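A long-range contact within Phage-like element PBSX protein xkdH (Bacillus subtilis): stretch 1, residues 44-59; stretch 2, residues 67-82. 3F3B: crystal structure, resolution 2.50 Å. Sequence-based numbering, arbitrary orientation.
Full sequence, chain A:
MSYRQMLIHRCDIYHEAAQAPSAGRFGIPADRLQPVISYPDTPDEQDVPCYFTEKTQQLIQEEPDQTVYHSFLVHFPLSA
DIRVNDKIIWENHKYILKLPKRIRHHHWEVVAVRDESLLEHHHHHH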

# COMPACT_ATOMS: atom_id res chain seq x y z
N ASP A 44 6.52 -9.14 0.19
CA ASP A 44 5.86 -10.40 0.51
C ASP A 44 5.38 -10.99 -0.82
O ASP A 44 5.44 -12.20 -1.05
N GLU A 45 4.92 -10.11 -1.70
CA GLU A 45 4.45 -10.51 -3.02
C GLU A 45 5.25 -9.66 -4.01
O GLU A 45 5.59 -8.52 -3.73
N GLN A 46 5.56 -10.22 -5.17
CA GLN A 46 6.38 -9.50 -6.13
C GLN A 46 5.81 -9.43 -7.54
O GLN A 46 5.16 -10.36 -8.02
N ASP A 47 6.07 -8.30 -8.20
CA ASP A 47 5.62 -8.08 -9.56
C ASP A 47 4.16 -8.51 -9.77
O ASP A 47 3.83 -9.24 -10.71
N VAL A 48 3.28 -8.05 -8.89
CA VAL A 48 1.87 -8.39 -8.96
C VAL A 48 1.15 -7.51 -9.99
O VAL A 48 1.35 -6.29 -10.02
N PRO A 49 0.30 -8.13 -10.84
CA PRO A 49 -0.44 -7.41 -11.87
C PRO A 49 -1.67 -6.70 -11.33
O PRO A 49 -2.40 -7.23 -10.49
N CYS A 50 -1.90 -5.48 -11.82
CA CYS A 50 -3.04 -4.68 -11.40
C CYS A 50 -3.29 -3.58 -12.43
O CYS A 50 -2.51 -3.38 -13.36
N TYR A 51 -4.40 -2.86 -12.26
CA TYR A 51 -4.72 -1.75 -13.14
C TYR A 51 -5.50 -0.74 -12.31
O TYR A 51 -6.18 -1.11 -11.35
N PHE A 52 -5.39 0.53 -12.66
CA PHE A 52 -6.06 1.56 -11.87
C PHE A 52 -7.20 2.33 -12.54
O PHE A 52 -7.28 2.42 -13.77
N THR A 53 -8.07 2.88 -11.71
CA THR A 53 -9.17 3.74 -12.15
C THR A 53 -9.26 4.82 -11.07
O THR A 53 -8.47 4.81 -10.12
N GLU A 54 -10.21 5.74 -11.22
CA GLU A 54 -10.39 6.85 -10.27
C GLU A 54 -9.04 7.46 -9.89
O GLU A 54 -8.82 7.79 -8.73
N LYS A 55 -8.14 7.60 -10.85
CA LYS A 55 -6.83 8.16 -10.55
C LYS A 55 -6.92 9.64 -10.21
O LYS A 55 -7.69 10.39 -10.81
N THR A 56 -6.13 10.04 -9.22
CA THR A 56 -6.10 11.41 -8.74
C THR A 56 -4.66 11.88 -8.71
O THR A 56 -3.77 11.13 -8.32
N GLN A 57 -4.42 13.11 -9.14
CA GLN A 57 -3.07 13.66 -9.15
C GLN A 57 -3.05 14.84 -8.19
O GLN A 57 -4.10 15.30 -7.76
N GLN A 58 -1.85 15.31 -7.86
CA GLN A 58 -1.73 16.45 -6.96
C GLN A 58 -0.40 17.15 -7.19
O GLN A 58 0.58 16.53 -7.58
N LEU A 59 -0.38 18.46 -6.98
CA LEU A 59 0.84 19.23 -7.18
C LEU A 59 1.58 19.20 -5.85
O LEU A 59 1.04 19.62 -4.83
N THR A 67 3.90 17.12 -10.30
CA THR A 67 2.63 16.46 -10.09
C THR A 67 2.80 14.97 -10.02
O THR A 67 3.47 14.37 -10.86
N VAL A 68 2.19 14.37 -9.00
CA VAL A 68 2.26 12.92 -8.80
C VAL A 68 0.85 12.38 -8.59
O VAL A 68 -0.11 13.15 -8.46
N TYR A 69 0.72 11.06 -8.57
CA TYR A 69 -0.57 10.45 -8.33
C TYR A 69 -0.80 10.48 -6.83
O TYR A 69 0.07 10.10 -6.05
N HIS A 70 -1.96 10.97 -6.41
CA HIS A 70 -2.26 11.04 -4.99
C HIS A 70 -2.91 9.74 -4.54
O HIS A 70 -2.64 9.24 -3.45
N SER A 71 -3.77 9.20 -5.39
CA SER A 71 -4.45 7.96 -5.06
C SER A 71 -5.14 7.38 -6.28
O SER A 71 -5.27 8.03 -7.31
N PHE A 72 -5.57 6.13 -6.15
CA PHE A 72 -6.27 5.45 -7.22
C PHE A 72 -6.88 4.19 -6.69
O PHE A 72 -6.45 3.64 -5.68
N LEU A 73 -7.92 3.73 -7.38
CA LEU A 73 -8.58 2.52 -6.99
C LEU A 73 -7.81 1.41 -7.71
O LEU A 73 -7.79 1.36 -8.94
N VAL A 74 -7.15 0.55 -6.94
CA VAL A 74 -6.39 -0.54 -7.52
C VAL A 74 -7.24 -1.78 -7.71
O VAL A 74 -8.02 -2.13 -6.84
N HIS A 75 -7.08 -2.44 -8.86
CA HIS A 75 -7.80 -3.67 -9.16
C HIS A 75 -6.76 -4.78 -9.22
O HIS A 75 -5.82 -4.71 -10.01
N PHE A 76 -6.94 -5.80 -8.37
CA PHE A 76 -6.01 -6.92 -8.25
C PHE A 76 -6.69 -8.24 -8.58
O PHE A 76 -7.91 -8.37 -8.46
N PRO A 77 -5.89 -9.25 -8.98
CA PRO A 77 -6.45 -10.56 -9.30
C PRO A 77 -6.97 -11.10 -7.98
O PRO A 77 -6.41 -10.79 -6.93
N LEU A 78 -8.01 -11.91 -8.02
CA LEU A 78 -8.59 -12.47 -6.81
C LEU A 78 -7.60 -13.38 -6.07
O LEU A 78 -7.64 -13.48 -4.84
N SER A 79 -6.71 -14.02 -6.81
CA SER A 79 -5.72 -14.91 -6.22
C SER A 79 -4.69 -14.16 -5.39
O SER A 79 -3.95 -14.77 -4.60
N ALA A 80 -4.62 -12.85 -5.56
CA ALA A 80 -3.67 -12.04 -4.81
C ALA A 80 -4.06 -11.86 -3.33
O ALA A 80 -5.23 -11.76 -3.00
N ASP A 81 -3.05 -11.81 -2.46
CA ASP A 81 -3.24 -11.62 -1.01
C ASP A 81 -3.23 -10.12 -0.74
O ASP A 81 -2.17 -9.51 -0.63
N ILE A 82 -4.41 -9.53 -0.64
CA ILE A 82 -4.54 -8.09 -0.41
C ILE A 82 -5.04 -7.81 1.00
O ILE A 82 -6.04 -8.38 1.43

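The two stretches pair as antiparallel strands, so side chains can be sorted by face. Phe52 and Val74 share one face, with Phe72 nearby. Phe52 adopts m (chi1 -40°), and Phe72 sits between wells at 33°; together these angles bring the rings into a face-to-face stack, centroids 4.0 Å apart and planes at 20°, with Phe52 CZ 3.6 Å from Phe72 CE2. Val74 (t) meets the edge of the Phe52 ring, CG1 to Phe52 CE1 being 3.8 Å, and also reaches Cys50 CB through CG1 at 3.7 Å.

Tyr51, Thr53, Leu73 and His75 occupy the other face. The p rotamer of Tyr51 lays its ring over the m-rotamer His75 in an offset stack (planes at 17°), and His75 CB makes a CH-pi contact with the Tyr51 ring. His75 ND1 donates a weak hydrogen bond to Tyr51 O at 3.0 Å, while Thr53 OG1 approaches the imidazole edge, 3.1 Å from His75 CE1.

Beyond the bulges, Gln58, chi1 off-well at 94°, extends its amide so that OE1 accepts a weak bond from His70 ND1 (t) at 2.6 Å. A water bridges Ser71 OG (2.7 Å) and Glu54 O (3.1 Å). At the opposite end, Glu45 (m) accepts Asp81 N through OE2 at 3.1 Å.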

# COMPACT_ATOMS: atom_id res chain seq x y z
CB ASP A 44 4.69 -10.17 1.46
CG ASP A 44 5.15 -9.83 2.87
OD1 ASP A 44 5.91 -10.62 3.45
OD2 ASP A 44 4.74 -8.77 3.40
CB GLU A 45 2.95 -10.24 -3.16
CG GLU A 45 2.07 -11.26 -2.43
CD GLU A 45 0.62 -10.83 -2.33
OE1 GLU A 45 0.23 -10.23 -1.29
OE2 GLU A 45 -0.14 -11.07 -3.29
CB GLN A 46 7.76 -10.17 -6.17
CG GLN A 46 8.93 -9.23 -6.18
CD GLN A 46 10.19 -9.86 -5.62
OE1 GLN A 46 11.25 -9.24 -5.63
NE2 GLN A 46 10.08 -11.09 -5.13
CB ASP A 47 6.56 -8.84 -10.51
CG ASP A 47 6.30 -8.53 -11.97
OD1 ASP A 47 6.11 -7.34 -12.30
OD2 ASP A 47 6.29 -9.47 -12.80
CB VAL A 48 1.18 -8.20 -7.59
CG1 VAL A 48 -0.27 -8.66 -7.66
CG2 VAL A 48 1.93 -8.97 -6.52
CB PRO A 49 -0.81 -8.51 -12.85
CG PRO A 49 -1.06 -9.66 -11.94
CD PRO A 49 0.08 -9.58 -10.96
CB CYS A 50 -2.74 -4.05 -10.05
SG CYS A 50 -1.26 -3.00 -10.08
CB TYR A 51 -5.51 -2.24 -14.36
CG TYR A 51 -6.94 -2.65 -14.12
CD1 TYR A 51 -7.97 -1.71 -14.10
CD2 TYR A 51 -7.29 -4.00 -13.99
CE1 TYR A 51 -9.30 -2.09 -13.95
CE2 TYR A 51 -8.61 -4.39 -13.84
CZ TYR A 51 -9.62 -3.42 -13.82
OH TYR A 51 -10.93 -3.80 -13.68
CB PHE A 52 -5.05 2.61 -11.39
CG PHE A 52 -3.73 2.05 -10.94
CD1 PHE A 52 -3.65 0.90 -10.17
CD2 PHE A 52 -2.55 2.74 -11.23
CE1 PHE A 52 -2.41 0.44 -9.69
CE2 PHE A 52 -1.31 2.30 -10.76
CZ PHE A 52 -1.24 1.14 -9.99
CB THR A 53 -10.51 3.01 -12.26
OG1 THR A 53 -10.98 2.64 -10.96
CG2 THR A 53 -10.36 1.77 -13.14
CB GLU A 54 -11.10 6.38 -9.00
CG GLU A 54 -12.17 5.33 -9.20
CD GLU A 54 -13.06 5.16 -7.98
OE1 GLU A 54 -12.58 5.30 -6.83
OE2 GLU A 54 -14.25 4.85 -8.19
CB LYS A 55 -5.88 7.94 -11.72
CG LYS A 55 -5.77 6.48 -12.13
CD LYS A 55 -4.59 6.24 -13.05
CE LYS A 55 -4.66 7.08 -14.30
NZ LYS A 55 -3.51 6.80 -15.20
CB THR A 56 -6.71 11.50 -7.31
OG1 THR A 56 -8.13 11.27 -7.39
CG2 THR A 56 -6.45 12.85 -6.67
CB GLN A 57 -2.70 14.13 -10.56
CG GLN A 57 -2.58 13.00 -11.57
CD GLN A 57 -2.44 13.49 -13.00
OE1 GLN A 57 -3.42 13.92 -13.63
NE2 GLN A 57 -1.22 13.44 -13.53
CB GLN A 58 -1.84 16.00 -5.49
CG GLN A 58 -0.52 15.70 -4.80
CD GLN A 58 -0.73 15.16 -3.39
OE1 GLN A 58 -1.07 13.99 -3.21
NE2 GLN A 58 -0.53 16.01 -2.39
CB LEU A 59 0.51 20.66 -7.58
CG LEU A 59 1.65 21.48 -8.19
CD1 LEU A 59 2.04 20.88 -9.53
CD2 LEU A 59 1.21 22.93 -8.38
CB THR A 67 1.64 16.83 -11.20
OG1 THR A 67 1.27 18.21 -11.05
CG2 THR A 67 0.39 15.95 -11.12
CB VAL A 68 3.09 12.58 -7.54
CG1 VAL A 68 4.47 13.20 -7.63
CG2 VAL A 68 2.36 13.08 -6.30
CB TYR A 69 -0.59 9.01 -8.84
CG TYR A 69 -0.68 8.92 -10.35
CD1 TYR A 69 -1.90 9.02 -11.00
CD2 TYR A 69 0.47 8.77 -11.12
CE1 TYR A 69 -1.99 8.98 -12.39
CE2 TYR A 69 0.40 8.73 -12.51
CZ TYR A 69 -0.83 8.83 -13.14
OH TYR A 69 -0.90 8.80 -14.51
CB HIS A 70 -3.20 12.22 -4.72
CG HIS A 70 -3.72 12.27 -3.31
ND1 HIS A 70 -2.89 12.39 -2.22
CD2 HIS A 70 -4.98 12.19 -2.83
CE1 HIS A 70 -3.62 12.39 -1.12
NE2 HIS A 70 -4.89 12.27 -1.46
CB SER A 71 -5.49 8.22 -3.97
OG SER A 71 -6.59 8.96 -4.49
CB PHE A 72 -5.34 5.11 -8.39
CG PHE A 72 -3.93 4.78 -7.99
CD1 PHE A 72 -2.94 5.76 -8.02
CD2 PHE A 72 -3.58 3.49 -7.60
CE1 PHE A 72 -1.62 5.47 -7.67
CE2 PHE A 72 -2.26 3.19 -7.25
CZ PHE A 72 -1.28 4.18 -7.29
CB LEU A 73 -10.03 2.55 -7.46
CG LEU A 73 -10.85 1.29 -7.19
CD1 LEU A 73 -10.92 1.04 -5.71
CD2 LEU A 73 -12.25 1.45 -7.78
CB VAL A 74 -5.19 -0.94 -6.64
CG1 VAL A 74 -4.31 -1.90 -7.41
CG2 VAL A 74 -4.40 0.30 -6.22
CB HIS A 75 -8.51 -3.56 -10.51
CG HIS A 75 -9.45 -2.40 -10.60
ND1 HIS A 75 -9.04 -1.10 -10.44
CD2 HIS A 75 -10.78 -2.35 -10.84
CE1 HIS A 75 -10.08 -0.29 -10.58
NE2 HIS A 75 -11.15 -1.03 -10.82
CB PHE A 76 -5.52 -7.07 -6.82
CG PHE A 76 -4.59 -6.00 -6.35
CD1 PHE A 76 -3.27 -5.98 -6.77
CD2 PHE A 76 -5.01 -5.08 -5.39
CE1 PHE A 76 -2.38 -5.08 -6.23
CE2 PHE A 76 -4.12 -4.16 -4.85
CZ PHE A 76 -2.80 -4.17 -5.26
CB PRO A 77 -5.25 -11.35 -9.79
CG PRO A 77 -4.28 -10.30 -10.25
CD PRO A 77 -4.44 -9.23 -9.20
CB LEU A 78 -9.86 -13.26 -7.17
CG LEU A 78 -10.96 -13.24 -6.11
CD1 LEU A 78 -11.42 -11.80 -5.89
CD2 LEU A 78 -12.13 -14.09 -6.56
CB SER A 79 -5.00 -15.70 -7.32
OG SER A 79 -4.32 -14.81 -8.19
CB ALA A 80 -3.52 -10.67 -5.48
CB ASP A 81 -2.09 -12.29 -0.25
CG ASP A 81 -2.30 -12.30 1.27
OD1 ASP A 81 -2.80 -11.31 1.84
OD2 ASP A 81 -1.94 -13.32 1.90
CB ILE A 82 -5.54 -7.46 -1.41
CG1 ILE A 82 -5.14 -7.82 -2.85
CG2 ILE A 82 -5.60 -5.96 -1.20
CD1 ILE A 82 -3.75 -7.38 -3.26
O HOH W 1 -8.57 7.60 -5.66